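PDB 2IMQ: salivary nitrophorin from Cimex lectularius, which carries nitric oxide on a cysteine-ligated heme b and delivers the gas to the victim during feeding, causing vasodilation. Local coordinates for residues A[103-111]-A[150-158]; A[187-196]-A[216-224]. All coordinates share one frame; numbering follows the deposited sequence. Where two conformers were deposited one is given.

Interaction 1 of 2, residues A[103-111]-A[150-158]; sequences ETIIVTVDD and YDTRLDYSK
The backbones of strand 103-108 and of the loop carrying the 3-10 turn 152-154 stay well apart, nearest at Val-107 and Arg-153 with 7.3 Å between their CA atoms, and no hydrogen bond joins them. Val-107 is central. Its CG1, anti to the backbone N (chi1 170°), lies over the centre of the Arg-153 guanidinium, on one face, 3.5 Å from CZ; its CG2 meets Leu-154 CD2 at 3.7 Å. A flat cation can receive a methyl on its face because its N-H groups point outward in the plane, where two of them, NE and NH2, form a side-on salt bridge with Asp-151, whose carboxylate is tilted against that plane: Arg-153 NE to Asp-151 OD1 at 2.9 Å and Arg-153 NH2 to Asp-151 OD2 at 3.0 Å. Asp-151 OD1 also accepts from Arg-153 N through its anti lone pair, an Asx turn, and together these bonds set how the guanidinium face is turned. Val-109 CG1 touches both partners, 3.7 Å from Arg-153 NH2. The fold here is the DNase I-like beta sandwich: 103-108 is an outermost strand of its five-stranded sheet, paired with 116-124, and the loop packs across the face carrying Ile-105 and Val-107, while Thr-104 and Ile-106 on the other face touch strand 73-80. Beta-branched Ile-105 puts CG1 3.6 Å from Tyr-156 OH, while its CD1 lies near the ring's plane, at the edge, and also meets Arg-153 O.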
loop_
_atom_site.group_PDB
_atom_site.type_symbol
_atom_site.label_atom_id
_atom_site.label_comp_id
_atom_site.label_asym_id
_atom_site.label_seq_id
_atom_site.Cartn_x
_atom_site.Cartn_y
_atom_site.Cartn_z
ATOM N N GLU A 103 -16.387 2.899 7.224
ATOM C CA GLU A 103 -16.789 3.651 6.046
ATOM C C GLU A 103 -15.715 3.544 4.992
ATOM O O GLU A 103 -14.533 3.601 5.320
ATOM C CB GLU A 103 -16.984 5.115 6.406
ATOM C CG GLU A 103 -18.164 5.409 7.328
ATOM C CD GLU A 103 -19.486 4.901 6.780
ATOM O OE1 GLU A 103 -20.350 4.448 7.581
ATOM O OE2 GLU A 103 -19.682 4.975 5.561
ATOM N N THR A 104 -16.138 3.431 3.747
ATOM C CA THR A 104 -15.215 3.434 2.597
ATOM C C THR A 104 -15.718 4.390 1.544
ATOM O O THR A 104 -16.940 4.498 1.317
ATOM C CB THR A 104 -15.140 2.040 1.995
ATOM O OG1 THR A 104 -14.431 1.177 2.891
ATOM C CG2 THR A 104 -14.294 2.011 0.727
ATOM N N ILE A 105 -14.817 5.156 0.945
ATOM C CA ILE A 105 -15.121 5.919 -0.229
ATOM C C ILE A 105 -14.240 5.464 -1.386
ATOM O O ILE A 105 -13.129 4.952 -1.201
ATOM C CB ILE A 105 -14.916 7.469 -0.006
ATOM C CG1 ILE A 105 -13.445 7.808 0.214
ATOM C CG2 ILE A 105 -15.872 8.010 1.112
ATOM C CD1 ILE A 105 -13.068 9.158 -0.302
ATOM N N ILE A 106 -14.773 5.612 -2.571
ATOM C CA ILE A 106 -14.026 5.431 -3.779
ATOM C C ILE A 106 -14.031 6.776 -4.479
ATOM O O ILE A 106 -15.092 7.434 -4.600
ATOM C CB ILE A 106 -14.701 4.369 -4.667
ATOM C CG1 ILE A 106 -14.682 3.001 -4.004
ATOM C CG2 ILE A 106 -13.981 4.239 -5.946
ATOM C CD1 ILE A 106 -15.418 1.919 -4.749
ATOM N N VAL A 107 -12.863 7.153 -5.004
ATOM C CA VAL A 107 -12.690 8.383 -5.759
ATOM C C VAL A 107 -12.215 7.974 -7.140
ATOM O O VAL A 107 -11.226 7.226 -7.285
ATOM C CB VAL A 107 -11.659 9.349 -5.137
ATOM C CG1 VAL A 107 -11.360 10.479 -6.116
ATOM C CG2 VAL A 107 -12.170 9.897 -3.810
ATOM N N THR A 108 -12.825 8.483 -8.184
ATOM C CA THR A 108 -12.292 8.218 -9.498
ATOM C C THR A 108 -12.124 9.514 -10.233
ATOM O O THR A 108 -12.933 10.432 -10.081
ATOM C CB THR A 108 -13.117 7.189 -10.251
ATOM O OG1 THR A 108 -14.489 7.577 -10.262
ATOM C CG2 THR A 108 -13.117 5.852 -9.498
ATOM N N VAL A 109 -11.069 9.595 -11.035
ATOM C CA VAL A 109 -10.646 10.859 -11.590
ATOM C C VAL A 109 -10.833 10.919 -13.112
ATOM O O VAL A 109 -10.794 12.015 -13.707
ATOM C CB VAL A 109 -9.206 11.205 -11.154
ATOM C CG1 VAL A 109 -9.109 11.332 -9.623
ATOM C CG2 VAL A 109 -8.271 10.167 -11.580
ATOM N N ASP A 110 -11.101 9.765 -13.734
ATOM C CA ASP A 110 -11.266 9.660 -15.186
ATOM C C ASP A 110 -12.618 9.014 -15.558
ATOM O O ASP A 110 -13.202 8.263 -14.783
ATOM C CB ASP A 110 -10.126 8.824 -15.798
ATOM C CG ASP A 110 -10.027 7.405 -15.200
ATOM O OD1 ASP A 110 -10.289 7.222 -13.986
ATOM O OD2 ASP A 110 -9.705 6.412 -15.880
ATOM N N ASP A 111 -13.090 9.237 -16.786
ATOM C CA ASP A 111 -14.390 8.688 -17.169
ATOM C C ASP A 111 -14.458 7.155 -17.304
ATOM O O ASP A 111 -15.526 6.564 -17.264
ATOM C CB ASP A 111 -14.943 9.412 -18.401
ATOM C CG ASP A 111 -14.219 9.083 -19.714
ATOM O OD1 ASP A 111 -13.271 8.283 -19.764
ATOM O OD2 ASP A 111 -14.543 9.623 -20.787
ATOM N N TYR A 150 -1.967 10.970 -6.148
ATOM C CA TYR A 150 -2.462 11.747 -5.040
ATOM C C TYR A 150 -3.742 12.486 -5.468
ATOM O O TYR A 150 -3.833 12.988 -6.595
ATOM C CB TYR A 150 -1.462 12.799 -4.578
ATOM C CG TYR A 150 -1.909 13.575 -3.361
ATOM C CD1 TYR A 150 -1.731 13.053 -2.125
ATOM C CD2 TYR A 150 -2.505 14.824 -3.475
ATOM C CE1 TYR A 150 -2.155 13.727 -1.007
ATOM C CE2 TYR A 150 -2.918 15.511 -2.379
ATOM C CZ TYR A 150 -2.721 14.987 -1.126
ATOM O OH TYR A 150 -3.163 15.649 0.008
ATOM N N ASP A 151 -4.719 12.544 -4.574
ATOM C CA ASP A 151 -5.827 13.450 -4.699
ATOM C C ASP A 151 -6.185 13.841 -3.275
ATOM O O ASP A 151 -6.172 13.021 -2.346
ATOM C CB ASP A 151 -6.977 12.701 -5.370
ATOM C CG ASP A 151 -8.150 13.594 -5.758
ATOM O OD1 ASP A 151 -8.866 14.038 -4.855
ATOM O OD2 ASP A 151 -8.396 13.858 -6.949
ATOM N N THR A 152 -6.604 15.092 -3.098
ATOM C CA THR A 152 -6.831 15.586 -1.719
ATOM C C THR A 152 -8.008 14.863 -1.107
ATOM O O THR A 152 -8.072 14.753 0.093
ATOM C CB THR A 152 -7.067 17.088 -1.702
ATOM O OG1 THR A 152 -8.085 17.373 -2.646
ATOM C CG2 THR A 152 -5.846 17.812 -2.134
ATOM N N ARG A 153 -8.943 14.367 -1.919
ATOM C CA ARG A 153 -10.100 13.635 -1.420
ATOM C C ARG A 153 -9.752 12.317 -0.769
ATOM O O ARG A 153 -10.537 11.746 -0.045
ATOM C CB ARG A 153 -11.078 13.356 -2.555
ATOM C CG ARG A 153 -11.753 14.635 -3.123
ATOM C CD ARG A 153 -12.550 14.314 -4.340
ATOM N NE ARG A 153 -11.691 14.131 -5.515
ATOM C CZ ARG A 153 -12.127 13.798 -6.731
ATOM N NH1 ARG A 153 -13.426 13.656 -6.952
ATOM N NH2 ARG A 153 -11.280 13.642 -7.733
ATOM N N LEU A 154 -8.546 11.826 -1.040
ATOM C CA LEU A 154 -8.036 10.536 -0.503
ATOM C C LEU A 154 -7.213 10.742 0.760
ATOM O O LEU A 154 -6.799 9.767 1.406
ATOM C CB LEU A 154 -7.222 9.801 -1.568
ATOM C CG LEU A 154 -7.952 9.438 -2.840
ATOM C CD1 LEU A 154 -6.958 8.982 -3.910
ATOM C CD2 LEU A 154 -8.970 8.361 -2.615
ATOM N N ASP A 155 -7.023 12.003 1.157
ATOM C CA ASP A 155 -6.085 12.383 2.205
ATOM C C ASP A 155 -6.892 12.832 3.422
ATOM O O ASP A 155 -7.291 14.022 3.548
ATOM C CB ASP A 155 -5.187 13.520 1.748
ATOM C CG ASP A 155 -4.097 13.816 2.705
ATOM O OD1 ASP A 155 -4.215 13.473 3.924
ATOM O OD2 ASP A 155 -3.080 14.433 2.327
ATOM N N TYR A 156 -7.090 11.897 4.357
ATOM C CA TYR A 156 -7.903 12.134 5.544
ATOM C C TYR A 156 -7.140 12.846 6.645
ATOM O O TYR A 156 -7.641 12.989 7.781
ATOM C CB TYR A 156 -8.543 10.818 6.010
ATOM C CG TYR A 156 -9.817 10.449 5.305
ATOM C CD1 TYR A 156 -10.027 10.674 3.961
ATOM C CD2 TYR A 156 -10.809 9.807 5.999
ATOM C CE1 TYR A 156 -11.232 10.343 3.359
ATOM C CE2 TYR A 156 -11.996 9.470 5.408
ATOM C CZ TYR A 156 -12.204 9.746 4.103
ATOM O OH TYR A 156 -13.369 9.417 3.466
ATOM N N SER A 157 -5.944 13.326 6.342
ATOM C CA SER A 157 -5.227 14.237 7.223
ATOM C C SER A 157 -5.631 15.687 6.910
ATOM O O SER A 157 -5.353 16.577 7.721
ATOM C CB SER A 157 -3.710 14.100 7.122
ATOM O OG SER A 157 -3.181 14.711 5.978
ATOM N N LYS A 158 -6.249 15.913 5.739
ATOM C CA LYS A 158 -6.658 17.251 5.255
ATOM C C LYS A 158 -8.149 17.262 5.316
ATOM O O LYS A 158 -8.824 17.542 4.325
ATOM C CB LYS A 158 -6.238 17.448 3.815
ATOM C CG LYS A 158 -4.835 17.714 3.643
ATOM C CD LYS A 158 -4.546 18.007 2.195
ATOM C CE LYS A 158 -3.110 18.368 2.062
ATOM N NZ LYS A 158 -2.761 19.568 2.946
#

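Interaction 2 of 2, residues A[187-196]-A[216-224]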
loop_
_atom_site.group_PDB
_atom_site.type_symbol
_atom_site.label_atom_id
_atom_site.label_comp_id
_atom_site.label_asym_id
_atom_site.label_seq_id
_atom_site.Cartn_x
_atom_site.Cartn_y
_atom_site.Cartn_z
ATOM N N VAL A 187 22.436 0.604 -7.530
ATOM C CA VAL A 187 21.923 -0.635 -6.988
ATOM C C VAL A 187 23.091 -1.606 -6.719
ATOM O O VAL A 187 23.177 -2.229 -5.670
ATOM C CB VAL A 187 20.900 -1.243 -7.898
ATOM C CG1 VAL A 187 20.528 -2.657 -7.459
ATOM C CG2 VAL A 187 19.611 -0.365 -7.974
ATOM N N ASP A 188 23.972 -1.763 -7.697
ATOM C CA ASP A 188 25.061 -2.719 -7.586
ATOM C C ASP A 188 25.972 -2.333 -6.424
ATOM O O ASP A 188 26.580 -3.203 -5.777
ATOM C CB ASP A 188 25.892 -2.735 -8.871
ATOM C CG ASP A 188 25.197 -3.379 -10.027
ATOM O OD1 ASP A 188 24.119 -4.046 -9.866
ATOM O OD2 ASP A 188 25.714 -3.286 -11.172
ATOM N N GLN A 189 26.111 -1.063 -6.139
ATOM C CA GLN A 189 26.892 -0.561 -5.021
ATOM C C GLN A 189 26.144 -0.557 -3.711
ATOM O O GLN A 189 26.674 -0.132 -2.691
ATOM C CB GLN A 189 27.406 0.829 -5.303
ATOM C CG GLN A 189 28.344 0.931 -6.470
ATOM C CD GLN A 189 28.622 2.364 -6.819
ATOM O OE1 GLN A 189 28.101 2.890 -7.811
ATOM N NE2 GLN A 189 29.447 3.007 -6.018
ATOM N N ASN A 190 24.883 -0.985 -3.744
ATOM C CA ASN A 190 23.990 -0.886 -2.598
ATOM C C ASN A 190 23.866 0.523 -2.066
ATOM O O ASN A 190 23.695 0.737 -0.846
ATOM C CB ASN A 190 24.334 -1.836 -1.423
ATOM C CG ASN A 190 23.144 -2.063 -0.526
ATOM O OD1 ASN A 190 22.011 -2.215 -1.044
ATOM N ND2 ASN A 190 23.338 -2.006 0.800
ATOM N N ASN A 191 23.942 1.525 -2.946
ATOM C CA ASN A 191 23.812 2.896 -2.463
ATOM C C ASN A 191 22.352 3.316 -2.594
ATOM O O ASN A 191 21.954 4.053 -3.483
ATOM C CB ASN A 191 24.741 3.833 -3.236
ATOM C CG ASN A 191 24.802 5.196 -2.636
ATOM O OD1 ASN A 191 24.052 5.520 -1.700
ATOM N ND2 ASN A 191 25.664 6.063 -3.220
ATOM N N ILE A 192 21.584 2.807 -1.656
ATOM C CA ILE A 192 20.137 3.005 -1.659
ATOM C C ILE A 192 19.797 4.460 -1.443
ATOM O O ILE A 192 19.001 5.013 -2.184
ATOM C CB ILE A 192 19.502 2.131 -0.535
ATOM C CG1 ILE A 192 19.800 0.663 -0.775
ATOM C CG2 ILE A 192 18.014 2.352 -0.438
ATOM C CD1 ILE A 192 19.420 0.052 -2.094
ATOM N N ASP A 193 20.416 5.116 -0.487
ATOM C CA ASP A 193 20.116 6.505 -0.210
ATOM C C ASP A 193 20.567 7.388 -1.375
ATOM O O ASP A 193 19.930 8.390 -1.691
ATOM C CB ASP A 193 20.773 6.963 1.074
ATOM C CG ASP A 193 20.226 6.342 2.289
ATOM O OD1 ASP A 193 19.124 5.763 2.257
ATOM O OD2 ASP A 193 20.880 6.398 3.372
ATOM N N GLY A 194 21.627 6.998 -2.053
ATOM C CA GLY A 194 22.102 7.733 -3.202
ATOM C C GLY A 194 21.120 7.650 -4.332
ATOM O O GLY A 194 20.869 8.643 -5.038
ATOM N N LEU A 195 20.543 6.492 -4.555
ATOM C CA LEU A 195 19.539 6.322 -5.606
ATOM C C LEU A 195 18.219 7.011 -5.219
ATOM O O LEU A 195 17.540 7.633 -6.053
ATOM C CB LEU A 195 19.353 4.856 -5.962
ATOM C CG LEU A 195 18.438 4.576 -7.160
ATOM C CD1 LEU A 195 18.916 5.304 -8.362
ATOM C CD2 LEU A 195 18.312 3.145 -7.385
ATOM N N MET A 196 17.890 6.936 -3.943
ATOM C CA MET A 196 16.710 7.597 -3.402
ATOM C C MET A 196 16.757 9.094 -3.578
ATOM O O MET A 196 15.727 9.762 -3.593
ATOM C CB MET A 196 16.503 7.230 -1.923
ATOM C CG MET A 196 15.090 7.429 -1.402
ATOM S SD MET A 196 13.986 6.278 -2.322
ATOM C CE MET A 196 13.906 4.824 -1.454
ATOM N N PRO A 216 8.720 5.092 5.866
ATOM C CA PRO A 216 9.802 4.491 6.654
ATOM C C PRO A 216 11.096 4.467 5.847
ATOM O O PRO A 216 11.078 4.528 4.607
ATOM C CB PRO A 216 9.317 3.072 6.870
ATOM C CG PRO A 216 7.866 3.143 6.761
ATOM C CD PRO A 216 7.638 4.137 5.572
ATOM N N GLN A 217 12.237 4.405 6.547
ATOM C CA GLN A 217 13.511 4.281 5.825
ATOM C C GLN A 217 13.544 3.056 4.910
ATOM O O GLN A 217 13.198 1.959 5.282
ATOM C CB GLN A 217 14.699 4.166 6.791
ATOM C CG GLN A 217 16.019 3.965 6.072
ATOM C CD GLN A 217 17.254 3.795 6.920
ATOM O OE1 GLN A 217 18.375 3.929 6.371
ATOM N NE2 GLN A 217 17.091 3.482 8.221
ATOM N N VAL A 218 13.965 3.312 3.687
ATOM C CA VAL A 218 14.092 2.282 2.679
ATOM C C VAL A 218 15.522 1.762 2.687
ATOM O O VAL A 218 16.444 2.503 2.489
ATOM C CB VAL A 218 13.783 2.848 1.276
ATOM C CG1 VAL A 218 14.046 1.843 0.215
ATOM C CG2 VAL A 218 12.310 3.313 1.221
ATOM N N THR A 219 15.664 0.462 2.872
ATOM C CA THR A 219 16.964 -0.210 2.817
ATOM C C THR A 219 17.049 -1.270 1.753
ATOM O O THR A 219 18.094 -1.901 1.636
ATOM C CB THR A 219 17.301 -0.841 4.187
ATOM O OG1 THR A 219 16.367 -1.876 4.472
ATOM C CG2 THR A 219 17.161 0.144 5.245
ATOM N N PHE A 220 15.968 -1.521 1.032
ATOM C CA PHE A 220 15.879 -2.525 0.034
ATOM C C PHE A 220 16.042 -1.892 -1.336
ATOM O O PHE A 220 15.744 -0.724 -1.587
ATOM C CB PHE A 220 14.562 -3.294 0.146
ATOM C CG PHE A 220 13.305 -2.438 0.228
ATOM C CD1 PHE A 220 12.551 -2.169 -0.892
ATOM C CD2 PHE A 220 12.860 -1.969 1.443
ATOM C CE1 PHE A 220 11.392 -1.416 -0.795
ATOM C CE2 PHE A 220 11.734 -1.220 1.539
ATOM C CZ PHE A 220 10.988 -0.963 0.398
ATOM N N LYS A 221 16.462 -2.740 -2.266
ATOM C CA LYS A 221 16.677 -2.361 -3.625
ATOM C C LYS A 221 15.343 -2.098 -4.325
ATOM O O LYS A 221 14.298 -2.512 -3.839
ATOM C CB LYS A 221 17.464 -3.405 -4.393
ATOM C CG LYS A 221 18.839 -3.518 -3.810
ATOM C CD LYS A 221 19.587 -4.646 -4.422
ATOM C CE LYS A 221 20.948 -4.789 -3.751
ATOM N NZ LYS A 221 21.743 -3.555 -3.646
ATOM N N PRO A 222 15.377 -1.321 -5.398
ATOM C CA PRO A 222 14.166 -1.055 -6.139
ATOM C C PRO A 222 13.357 -2.304 -6.374
ATOM O O PRO A 222 13.910 -3.366 -6.668
ATOM C CB PRO A 222 14.690 -0.460 -7.429
ATOM C CG PRO A 222 15.912 0.297 -6.950
ATOM C CD PRO A 222 16.534 -0.621 -5.963
ATOM N N THR A 223 12.041 -2.156 -6.370
ATOM C CA THR A 223 11.127 -3.291 -6.479
ATOM C C THR A 223 10.581 -3.500 -7.905
ATOM O O THR A 223 9.760 -4.390 -8.139
ATOM C CB THR A 223 9.961 -3.097 -5.530
ATOM O OG1 THR A 223 9.275 -1.861 -5.835
ATOM C CG2 THR A 223 10.429 -3.084 -4.088
ATOM N N TYR A 224 11.089 -2.755 -8.858
ATOM C CA TYR A 224 10.675 -2.744 -10.212
ATOM C C TYR A 224 11.854 -2.241 -11.052
ATOM O O TYR A 224 12.665 -1.475 -10.547
ATOM C CB TYR A 224 9.465 -1.815 -10.363
ATOM C CG TYR A 224 8.992 -1.434 -11.686
ATOM C CD1 TYR A 224 8.067 -2.200 -12.379
ATOM C CD2 TYR A 224 9.462 -0.276 -12.283
ATOM C CE1 TYR A 224 7.584 -1.802 -13.615
ATOM C CE2 TYR A 224 8.937 0.169 -13.477
ATOM C CZ TYR A 224 8.028 -0.621 -14.166
ATOM O OH TYR A 224 7.536 -0.264 -15.405
HETATM O O HOH W 1 19.725 -3.387 -0.091
HETATM O O HOH W 2 20.706 -1.618 2.499
HETATM O O HOH W 3 18.716 3.295 3.551
#
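Ile-192 fills the middle of this contact, in the first turn of helix 192-196, and points its branched side chain at the irregular backbone of 218-221. With CG1 anti to the carbonyl carbon (chi1 -60°), CG2 falls anti to the backbone N and comes to 3.3 Å from Val-218 O, and Ile-192 CD1 reaches Lys-221 CG at 4.0 Å. On one flank Leu-195 CD2 packs on Pro-222 CG at 3.7 Å, and Val-187 CG2 meets Pro-222 CD at 3.7 Å, a compact ring suiting a groove between two helices. On another, Val-218 CG1 lies over the Phe-220 ring face. The two short helices are joined by a tight corner: Asn-190, with positive phi, closes helix 180-188 in a Schellman motif, and Asn-191 N-caps the next helix by accepting from Gly-194 N. Lys-221 runs its aliphatic chain past Val-187 CG1, then turns at chi4 (-50°) to bring NZ to the C-terminal end of helix 180-188. There Lys-221 NZ donates to Val-187 O at 2.8 Å and to Asn-190 OD1 at 2.9 Å, in each case tilted from the carbonyl plane. Val-187 O also accepts from Asn-190 N, so two donors share it. Two waters bridge the Asn-190 amide to Thr-219 O, one accepting from ND2 at 3.2 Å and the other donating to OD1 at 2.7 Å. An ammonium at the C-terminal end of a helix, where carbonyl oxygens point outward and the dipole is negative, is probably stabilised there, so its charge is likely to reinforce the helix terminus.

How the interactions relate
Following the chain from the N terminus, interaction 1 comes first: after strand 103-108 the chain makes strands 116-124 and 127-135, and the loop 150-158 then returns to the starting strand, closing a loop of 38 residues. Strand 165-169 follows, and interaction 2 opens in the last turn of helix 180-188; its shorter loop of 19 residues, containing helix 201-206, is closed by 216-224. The two are therefore in series, neither nesting nor crossing. The centres of interactions 1 and 2 lie about 29 Å apart, on opposite sides of the chain's centre. Interaction 1 joins an outermost strand of the five-stranded sheet to the loop between strands 127-135 and 165-169, whereas interaction 2 ties two short helices to a segment that also touches strands 255-262 and 274-281 of the six-stranded sheet.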